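Local atomic coordinates of phosphoglycerate kinase (Coxiella burnetii, PDB entry 4NG4), a protein that catalyses reversible phosphoryl transfer between 1,3-bisphosphoglycerate and ADP, giving 3-phosphoglycerate and ATP in glycolysis. Residues A252-Q255 against F256-A260. Sequence-based numbering, arbitrary orientation.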
ATOM      1  N   ALA A 252     -14.329   8.429  19.815  1.00 26.44           N
ATOM      2  CA  ALA A 252     -14.097   8.571  18.377  1.00 26.19           C
ATOM      3  C   ALA A 252     -14.929   7.549  17.619  1.00 24.98           C
ATOM      4  O   ALA A 252     -15.622   7.883  16.660  1.00 25.13           O
ATOM      5  CB  ALA A 252     -12.630   8.400  18.047  1.00 25.31           C
ATOM      6  N   ALA A 253     -14.864   6.304  18.079  1.00 23.90           N
ATOM      7  CA  ALA A 253     -15.596   5.204  17.461  1.00 22.91           C
ATOM      8  C   ALA A 253     -17.106   5.430  17.530  1.00 23.74           C
ATOM      9  O   ALA A 253     -17.835   5.125  16.587  1.00 23.74           O
ATOM     10  CB  ALA A 253     -15.224   3.889  18.122  1.00 21.70           C
ATOM     11  N   GLN A 254     -17.566   5.988  18.643  1.00 24.86           N
ATOM     12  CA  GLN A 254     -18.990   6.226  18.853  1.00 25.88           C
ATOM     13  C   GLN A 254     -19.482   7.299  17.918  1.00 26.93           C
ATOM     14  O   GLN A 254     -20.527   7.157  17.299  1.00 27.86           O
ATOM     15  CB  GLN A 254     -19.269   6.636  20.304  1.00 27.11           C
ATOM     16  CG  GLN A 254     -20.739   6.473  20.725  1.00 28.33           C
ATOM     17  CD  GLN A 254     -21.156   7.396  21.850  1.00 30.74           C
ATOM     18  OE1 GLN A 254     -20.353   8.157  22.402  1.00 31.80           O
ATOM     19  NE2 GLN A 254     -22.431   7.347  22.184  1.00 33.35           N
ATOM     20  N   GLN A 255     -18.718   8.372  17.817  1.00 27.70           N
ATOM     21  CA  GLN A 255     -19.073   9.469  16.931  1.00 28.98           C
ATOM     22  C   GLN A 255     -19.000   9.056  15.471  1.00 27.98           C
ATOM     23  O   GLN A 255     -19.770   9.536  14.649  1.00 28.99           O
ATOM     24  CB  GLN A 255     -18.141  10.641  17.163  1.00 30.17           C
ATOM     25  CG  GLN A 255     -18.577  11.913  16.488  1.00 32.86           C
ATOM     26  CD  GLN A 255     -17.440  12.876  16.363  1.00 34.67           C
ATOM     27  OE1 GLN A 255     -16.572  12.732  15.489  1.00 33.86           O
ATOM     28  NE2 GLN A 255     -17.415  13.866  17.247  1.00 37.95           N
ATOM     29  N   PHE A 256     -18.059   8.185  15.139  1.00 26.21           N
ATOM     30  CA  PHE A 256     -17.971   7.684  13.773  1.00 25.59           C
ATOM     31  C   PHE A 256     -19.191   6.819  13.435  1.00 25.30           C
ATOM     32  O   PHE A 256     -19.734   6.901  12.332  1.00 25.55           O
ATOM     33  CB  PHE A 256     -16.686   6.893  13.556  1.00 24.24           C
ATOM     34  CG  PHE A 256     -16.540   6.387  12.164  1.00 23.89           C
ATOM     35  CD1 PHE A 256     -17.133   5.200  11.781  1.00 23.90           C
ATOM     36  CD2 PHE A 256     -15.861   7.120  11.221  1.00 24.58           C
ATOM     37  CE1 PHE A 256     -17.020   4.740  10.485  1.00 23.83           C
ATOM     38  CE2 PHE A 256     -15.759   6.677   9.931  1.00 25.21           C
ATOM     39  CZ  PHE A 256     -16.341   5.482   9.558  1.00 24.50           C
ATOM     40  N   TRP A 257     -19.619   6.003  14.397  1.00 24.94           N
ATOM     41  CA  TRP A 257     -20.837   5.191  14.244  1.00 24.82           C
ATOM     42  C   TRP A 257     -22.018   6.085  13.907  1.00 26.49           C
ATOM     43  O   TRP A 257     -22.817   5.752  13.040  1.00 26.54           O
ATOM     44  CB  TRP A 257     -21.163   4.362  15.514  1.00 24.20           C
ATOM     45  CG  TRP A 257     -22.269   3.356  15.240  1.00 24.40           C
ATOM     46  CD1 TRP A 257     -22.134   2.086  14.728  1.00 23.64           C
ATOM     47  CD2 TRP A 257     -23.665   3.563  15.412  1.00 24.53           C
ATOM     48  NE1 TRP A 257     -23.360   1.496  14.582  1.00 22.44           N
ATOM     49  CE2 TRP A 257     -24.320   2.382  14.990  1.00 24.40           C
ATOM     50  CE3 TRP A 257     -24.430   4.633  15.874  1.00 27.50           C
ATOM     51  CZ2 TRP A 257     -25.704   2.236  15.041  1.00 26.62           C
ATOM     52  CZ3 TRP A 257     -25.802   4.490  15.923  1.00 29.38           C
ATOM     53  CH2 TRP A 257     -26.427   3.295  15.515  1.00 29.08           C
ATOM     54  N   GLU A 258     -22.122   7.213  14.608  1.00 27.81           N
ATOM     55  CA  GLU A 258     -23.244   8.134  14.416  1.00 30.20           C
ATOM     56  C   GLU A 258     -23.193   8.823  13.047  1.00 31.00           C
ATOM     57  O   GLU A 258     -24.194   8.886  12.352  1.00 31.82           O
ATOM     58  CB  GLU A 258     -23.277   9.159  15.542  1.00 31.65           C
ATOM     59  CG  GLU A 258     -23.629   8.529  16.887  1.00 32.15           C
ATOM     60  CD  GLU A 258     -23.574   9.514  18.055  1.00 35.01           C
ATOM     61  OE1 GLU A 258     -23.294  10.723  17.815  1.00 36.83           O
ATOM     62  OE2 GLU A 258     -23.811   9.068  19.210  1.00 35.81           O
ATOM     63  N   LYS A 259     -22.017   9.309  12.662  1.00 30.94           N
ATOM     64  CA  LYS A 259     -21.805   9.871  11.335  1.00 31.91           C
ATOM     65  C   LYS A 259     -22.274   8.907  10.263  1.00 31.13           C
ATOM     66  O   LYS A 259     -22.875   9.314   9.266  1.00 32.23           O
ATOM     67  CB  LYS A 259     -20.319  10.149  11.099  1.00 31.47           C
ATOM     68  CG  LYS A 259     -19.794  11.510  11.595  1.00 33.57           C
ATOM     69  CD  LYS A 259     -18.334  11.367  12.064  1.00 32.66           C
ATOM     70  CE  LYS A 259     -17.418  12.493  11.651  1.00 33.26           C
ATOM     71  NZ  LYS A 259     -16.019  11.997  11.630  1.00 31.17           N
ATOM     72  N   ALA A 260     -21.970   7.628  10.460  1.00 29.05           N
ATOM     73  CA  ALA A 260     -22.389   6.598   9.522  1.00 28.44           C
ATOM     74  C   ALA A 260     -23.907   6.521   9.459  1.00 29.71           C
ATOM     75  O   ALA A 260     -24.490   6.452   8.375  1.00 30.68           O
ATOM     76  CB  ALA A 260     -21.801   5.267   9.903  1.00 26.13           C
TER
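A252-Q255 and F256-A260 are consecutive turns of one alpha helix, joined by four i to i+4 backbone hydrogen bonds: the N-H groups of F256, W257, E258 and K259 reach the carbonyls of A252, A253, Q254 and Q255. The hydrogen bond from F256 N to A252 O measures 2.9 Å, and K259 N to Q255 O, at 3.0 Å, is the straightest of the four. On the exposed side, Q254 and E258 run alongside each other and point the same way. Q254 has CG anti to its own N (chi1 -162°), whereas E258 has CG anti to its carbonyl carbon (chi1 -68°); from these different starts two extended chains bring NE2 of Q254 to 3.7 Å from OE2 of E258, a loose polar approach with amide and carboxylate planes 65° apart. CG of E258 comes within 3.4 Å of Q254 O. K259 bends at its second and third torsions and passes obliquely by Q255: its CD lies 3.5 Å from Q255 O, and its CE 3.9 Å from Q255 OE1. F256 extends its ring away from the preceding turn into the protein. Along 252-260 the helix is two-sided: Q254, Q255, W257 and E258 are exposed, A253, F256 and A260 buried. F256 packs on L212 and L216 of helix 209-216 and on L267, A260 meets L216 and L267, and A253 fits against T231, F232 and A235 of helix 227-235, in the nucleotide-binding domain built round the parallel sheet that includes strands 196-202 and 221-226.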